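Local coordinates for testis-expressed protein 101 (Mus musculus, PDB 7BPS) that plays a role in fertilization by controlling sperm binding to the zona pellucida and sperm migration into the oviduct, at residues A[23-28]-A[94-99]. Residues are numbered along the deposited sequence; the frame is centred on the assembly and turned at random.
Sequences FNWTSK and NNKDSL. With NAG (2-acetamido-2-deoxy-beta-D-glucopyranose), chain C; FUC (alpha-L-fucopyranose), chain B; SO4 (sulfate ion), chain G.
Phe-23 and Leu-99 open a contact between two antiparallel loops of the first Ly6/uPAR domain, one following helix 19-22, the other following strand 80-88, both packed on the domain's antiparallel sheet. Leu-99 CD1 lies over one face of the Phe-23 ring in a CH-pi contact, 4.0 Å from the ring centroid. A water bridges this end, accepting from Leu-99 N and lying within hydrogen-bonding distance of Phe-23 O.

Asn-24 carries an N-linked glycan through ND2, while its OD1 accepts from Thr-26 N at 3.1 Å, an Asx turn that ties the glycosylated amide back to its own loop. The Asn-24 CA-H approaches Asp-97 O, which also accepts from Trp-25 N. The Trp-25 N to Asp-97 O bond, the single direct hydrogen bond between the two segments, is short (2.6 Å) and almost straight at the hydrogen (178°), although the donor stands above the carbonyl plane.

With CG anti to the backbone N (chi1 -157°), the Trp-25 side chain packs on Val-42, Ala-56 and Tyr-84 of the sheet; CE3 meets Leu-99 CD2 at 3.6 Å, and Lys-58 of strand 52-61 makes a cation-pi contact with the ring. The same lysine's NZ bonds Trp-25 O and Lys-96 O, joining both loops to that strand.

Thr-26 closes the contact: OG1 reaches Asp-97 CB at 3.1 Å and connects through a water to Asn-95 O, which accepts from that water at 2.6 Å.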
# COMPACT_ATOMS: atom_id res chain seq x y z
N PHE A 23 11.94 -2.82 -8.14
CA PHE A 23 11.72 -1.51 -7.47
C PHE A 23 12.99 -1.07 -6.77
O PHE A 23 13.42 -1.78 -5.85
CB PHE A 23 10.59 -1.59 -6.45
CG PHE A 23 10.05 -0.25 -6.03
CD1 PHE A 23 10.62 0.43 -4.97
CD2 PHE A 23 8.97 0.32 -6.68
CE1 PHE A 23 10.12 1.66 -4.56
CE2 PHE A 23 8.47 1.54 -6.27
CZ PHE A 23 9.04 2.21 -5.20
N ASN A 24 13.56 0.05 -7.20
CA ASN A 24 14.72 0.72 -6.57
C ASN A 24 14.21 1.85 -5.65
O ASN A 24 13.81 2.90 -6.18
CB ASN A 24 15.72 1.24 -7.61
CG ASN A 24 17.01 1.70 -6.98
OD1 ASN A 24 17.05 1.93 -5.77
ND2 ASN A 24 18.07 1.82 -7.77
N TRP A 25 14.29 1.66 -4.33
CA TRP A 25 13.79 2.60 -3.29
C TRP A 25 14.90 3.55 -2.77
O TRP A 25 14.57 4.47 -2.00
CB TRP A 25 13.19 1.80 -2.13
CG TRP A 25 12.19 2.54 -1.30
CD1 TRP A 25 11.69 3.78 -1.52
CD2 TRP A 25 11.53 2.03 -0.13
NE1 TRP A 25 10.79 4.10 -0.55
CE2 TRP A 25 10.67 3.05 0.32
CE3 TRP A 25 11.60 0.83 0.60
CZ2 TRP A 25 9.84 2.88 1.42
CZ3 TRP A 25 10.81 0.68 1.71
CH2 TRP A 25 9.94 1.70 2.11
N THR A 26 16.16 3.34 -3.17
CA THR A 26 17.29 4.26 -2.87
C THR A 26 16.96 5.66 -3.40
O THR A 26 16.64 5.80 -4.59
CB THR A 26 18.61 3.72 -3.44
OG1 THR A 26 18.83 2.43 -2.87
CG2 THR A 26 19.81 4.62 -3.17
N SER A 27 17.02 6.65 -2.53
CA SER A 27 16.59 8.05 -2.74
C SER A 27 17.70 9.00 -2.25
O SER A 27 18.54 8.55 -1.45
CB SER A 27 15.29 8.31 -2.02
OG SER A 27 14.32 7.30 -2.28
N LYS A 28 17.67 10.26 -2.68
CA LYS A 28 18.64 11.33 -2.31
C LYS A 28 18.42 11.67 -0.83
O LYS A 28 17.26 11.60 -0.41
CB LYS A 28 18.42 12.62 -3.11
CG LYS A 28 18.00 12.50 -4.58
CD LYS A 28 19.13 12.38 -5.60
CE LYS A 28 19.40 13.65 -6.37
NZ LYS A 28 20.77 13.66 -6.94
N ASN A 94 17.12 5.11 6.94
CA ASN A 94 15.99 4.73 6.05
C ASN A 94 16.54 4.46 4.64
O ASN A 94 16.21 5.21 3.72
CB ASN A 94 14.89 5.78 6.04
CG ASN A 94 15.34 7.13 5.53
OD1 ASN A 94 16.54 7.43 5.49
ND2 ASN A 94 14.39 7.97 5.17
N ASN A 95 17.33 3.40 4.50
CA ASN A 95 18.19 3.15 3.32
C ASN A 95 17.80 1.83 2.62
O ASN A 95 18.58 1.36 1.77
CB ASN A 95 19.66 3.18 3.76
CG ASN A 95 20.06 2.03 4.67
OD1 ASN A 95 19.22 1.36 5.27
ND2 ASN A 95 21.35 1.77 4.75
N LYS A 96 16.64 1.26 2.91
CA LYS A 96 16.16 0.05 2.18
C LYS A 96 16.11 0.38 0.68
O LYS A 96 15.59 1.44 0.32
CB LYS A 96 14.80 -0.38 2.74
CG LYS A 96 14.30 -1.71 2.21
CD LYS A 96 13.41 -2.44 3.21
CE LYS A 96 12.98 -3.81 2.73
NZ LYS A 96 14.11 -4.73 2.52
N ASP A 97 16.68 -0.47 -0.17
CA ASP A 97 16.86 -0.22 -1.63
C ASP A 97 15.80 -1.00 -2.41
O ASP A 97 15.45 -0.58 -3.52
CB ASP A 97 18.31 -0.51 -2.03
CG ASP A 97 18.54 -1.69 -2.96
OD1 ASP A 97 18.13 -1.59 -4.15
OD2 ASP A 97 19.20 -2.66 -2.51
N SER A 98 15.29 -2.08 -1.84
CA SER A 98 14.58 -3.19 -2.54
C SER A 98 13.40 -3.65 -1.68
O SER A 98 13.49 -3.59 -0.43
CB SER A 98 15.56 -4.32 -2.85
OG SER A 98 15.06 -5.62 -2.50
N LEU A 99 12.33 -4.10 -2.34
CA LEU A 99 11.08 -4.56 -1.69
C LEU A 99 11.04 -6.10 -1.66
O LEU A 99 9.94 -6.67 -1.40
CB LEU A 99 9.90 -4.00 -2.49
CG LEU A 99 9.87 -2.49 -2.65
CD1 LEU A 99 8.56 -2.07 -3.28
CD2 LEU A 99 10.06 -1.77 -1.33
C1 NAG C . 19.39 2.20 -7.29
C2 NAG C . 20.45 1.09 -7.53
C3 NAG C . 21.79 1.51 -6.88
C4 NAG C . 22.22 2.86 -7.43
C5 NAG C . 21.11 3.88 -7.11
C6 NAG C . 21.60 5.26 -7.54
C7 NAG C . 20.01 -1.36 -7.87
C8 NAG C . 19.77 -2.69 -7.20
N2 NAG C . 20.07 -0.26 -7.07
O3 NAG C . 22.86 0.59 -7.11
O4 NAG C . 23.51 3.22 -6.90
O5 NAG C . 19.85 3.50 -7.72
O6 NAG C . 20.51 6.12 -7.85
O7 NAG C . 20.17 -1.33 -9.10
C1 FUC B . 20.50 7.30 -8.45
C2 FUC B . 19.65 8.16 -9.36
C3 FUC B . 18.20 7.97 -8.90
C4 FUC B . 18.02 8.26 -7.40
C5 FUC B . 19.21 7.83 -6.50
C6 FUC B . 19.40 8.78 -5.32
O2 FUC B . 19.92 7.74 -10.71
O3 FUC B . 17.28 8.82 -9.61
O4 FUC B . 17.68 9.64 -7.23
O5 FUC B . 20.52 7.72 -7.10
S SO4 G . 17.68 -3.81 0.96
O1 SO4 G . 17.44 -4.13 2.35
O2 SO4 G . 18.55 -4.82 0.38
O3 SO4 G . 16.43 -3.80 0.26
O4 SO4 G . 18.32 -2.52 0.86
O HOH W 1 12.46 -4.38 -5.28
O HOH W 2 19.44 3.06 -0.03